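Cupin domain protein (Microcystis aeruginosa DIANCHI905, PDB 5ZBE) binds an iron(II) ion in one of its two cupin domains and may be a metal-dependent enzyme, though its reaction cannot be inferred from the fold. Local coordinates at residues 48-53 and 75-80. Numbering follows the deposited sequence.
Sequences SQIGMV and IHVADA. With FE2 (Fe (II) ion), chain B.
The carbonyl oxygen of G51 is gripped twice from the neighbouring strand: H76 N donates a hydrogen bond of 2.9 Å to G51 O, and the CA-H of I75 leans on the same oxygen. This is an antiparallel strand pair in the cupin beta-barrel, with 48-53 lying between 75-78 and strand 94-101. Toward S48 the ladder tightens, since Q49 and A78 exchange two backbone bonds, Q49 N to A78 O and A78 N to Q49 O, each 2.8 Å. The return bond from G51 N to H76 O is looser, at 3.3 Å.

The side chains of Q49, H76 and A78 point to the metal side, where G51, paired with H76, has none. Q49 runs out fully extended, CG anti to the backbone N (chi1 -178°), and carries its amide to the iron, where H43, H45, H84 and two waters complete the site. H76 instead folds back over the neighbouring strand (chi1 76°). G51 N lies against one face of its ring, offset toward the rim, and H76 CE1 comes within 3.3 Å of G51 CA, an approach the glycine permits. The ring stands 78° to the Q49 amide and meets F86 edge-to-face. With an alanine here, the ring's cover over G51 would probably be lost, and the Q49 amide and F86 would lack this neighbour. The opposite face is apolar, packed against F135, and there I50 CG2 meets V77 CG2 at 4.3 Å.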
loop_
_atom_site.group_PDB
_atom_site.type_symbol
_atom_site.label_atom_id
_atom_site.label_comp_id
_atom_site.label_asym_id
_atom_site.label_seq_id
_atom_site.Cartn_x
_atom_site.Cartn_y
_atom_site.Cartn_z
ATOM N N SER A 48 12.962 -0.825 -6.506
ATOM C CA SER A 48 12.439 0.400 -5.925
ATOM C C SER A 48 11.403 0.037 -4.871
ATOM O O SER A 48 10.765 -1.004 -4.964
ATOM C CB SER A 48 11.798 1.248 -7.007
ATOM O OG SER A 48 12.775 1.659 -7.956
ATOM N N GLN A 49 11.238 0.899 -3.869
ATOM C CA GLN A 49 10.333 0.605 -2.759
ATOM C C GLN A 49 9.542 1.818 -2.330
ATOM O O GLN A 49 10.071 2.916 -2.270
ATOM C CB GLN A 49 11.130 0.061 -1.571
ATOM C CG GLN A 49 10.299 -0.342 -0.363
ATOM C CD GLN A 49 11.158 -0.794 0.808
ATOM O OE1 GLN A 49 11.069 -0.249 1.918
ATOM N NE2 GLN A 49 11.994 -1.760 0.572
ATOM N N ILE A 50 8.257 1.605 -2.055
ATOM C CA ILE A 50 7.408 2.623 -1.456
ATOM C C ILE A 50 6.623 1.987 -0.353
ATOM O O ILE A 50 6.489 0.762 -0.317
ATOM C CB ILE A 50 6.435 3.259 -2.468
ATOM C CG1 ILE A 50 5.561 2.191 -3.119
ATOM C CG2 ILE A 50 7.200 4.043 -3.519
ATOM C CD1 ILE A 50 4.575 2.742 -4.134
ATOM N N GLY A 51 6.114 2.794 0.563
ATOM C CA GLY A 51 5.289 2.258 1.629
ATOM C C GLY A 51 4.718 3.308 2.536
ATOM O O GLY A 51 5.074 4.478 2.434
ATOM N N MET A 52 3.811 2.874 3.411
ATOM C CA MET A 52 3.178 3.739 4.402
ATOM C C MET A 52 2.977 3.045 5.717
ATOM O O MET A 52 2.774 1.833 5.761
ATOM C CB MET A 52 1.785 4.158 3.958
ATOM C CG MET A 52 1.725 4.746 2.582
ATOM S SD MET A 52 0.064 5.345 2.262
ATOM C CE MET A 52 -0.353 6.320 3.708
ATOM N N VAL A 53 2.963 3.840 6.773
ATOM C CA VAL A 53 2.537 3.357 8.078
ATOM C C VAL A 53 1.002 3.332 8.084
ATOM O O VAL A 53 0.359 4.310 7.684
ATOM C CB VAL A 53 3.041 4.268 9.187
ATOM C CG1 VAL A 53 2.504 3.833 10.545
ATOM C CG2 VAL A 53 4.572 4.299 9.170
ATOM N N ILE A 75 4.287 8.722 2.659
ATOM C CA ILE A 75 4.786 7.535 1.975
ATOM C C ILE A 75 6.304 7.661 1.791
ATOM O O ILE A 75 6.821 8.684 1.357
ATOM C CB ILE A 75 3.991 7.185 0.689
ATOM C CG1 ILE A 75 4.815 7.303 -0.571
ATOM C CG2 ILE A 75 2.660 7.915 0.599
ATOM C CD1 ILE A 75 5.126 5.953 -1.139
ATOM N N HIS A 76 7.023 6.608 2.145
ATOM C CA HIS A 76 8.454 6.579 1.900
ATOM C C HIS A 76 8.739 6.155 0.503
ATOM O O HIS A 76 8.000 5.377 -0.072
ATOM C CB HIS A 76 9.190 5.720 2.918
ATOM C CG HIS A 76 9.051 4.254 2.718
ATOM N ND1 HIS A 76 8.192 3.516 3.415
ATOM C CD2 HIS A 76 9.733 3.389 1.920
ATOM C CE1 HIS A 76 8.310 2.255 3.056
ATOM N NE2 HIS A 76 9.257 2.168 2.152
ATOM N N VAL A 77 9.827 6.678 -0.047
ATOM C CA VAL A 77 10.169 6.420 -1.426
ATOM C C VAL A 77 11.663 6.150 -1.504
ATOM O O VAL A 77 12.461 7.065 -1.389
ATOM C CB VAL A 77 9.813 7.609 -2.345
ATOM C CG1 VAL A 77 10.107 7.262 -3.792
ATOM C CG2 VAL A 77 8.341 7.997 -2.184
ATOM N N ALA A 78 12.017 4.885 -1.705
ATOM C CA ALA A 78 13.424 4.481 -1.803
ATOM C C ALA A 78 13.671 3.993 -3.214
ATOM O O ALA A 78 13.155 2.944 -3.604
ATOM C CB ALA A 78 13.719 3.361 -0.817
ATOM N N ASP A 79 14.426 4.763 -3.988
ATOM C CA ASP A 79 14.737 4.378 -5.371
ATOM C C ASP A 79 15.730 3.223 -5.383
ATOM O O ASP A 79 16.261 2.827 -4.323
ATOM C CB ASP A 79 15.280 5.561 -6.164
ATOM C CG ASP A 79 14.228 6.615 -6.455
ATOM O OD1 ASP A 79 13.006 6.362 -6.301
ATOM O OD2 ASP A 79 14.633 7.709 -6.861
ATOM N N ALA A 80 15.952 2.671 -6.571
ATOM C CA ALA A 80 16.819 1.499 -6.746
ATOM C C ALA A 80 18.174 1.668 -6.043
ATOM O O ALA A 80 18.856 2.671 -6.224
ATOM C CB ALA A 80 17.016 1.208 -8.227
HETATM FE FE FE2 B . 13.820 -2.324 1.588
HETATM O O HOH W 1 12.887 -4.194 1.815
HETATM O O HOH W 2 12.889 -1.942 3.461
#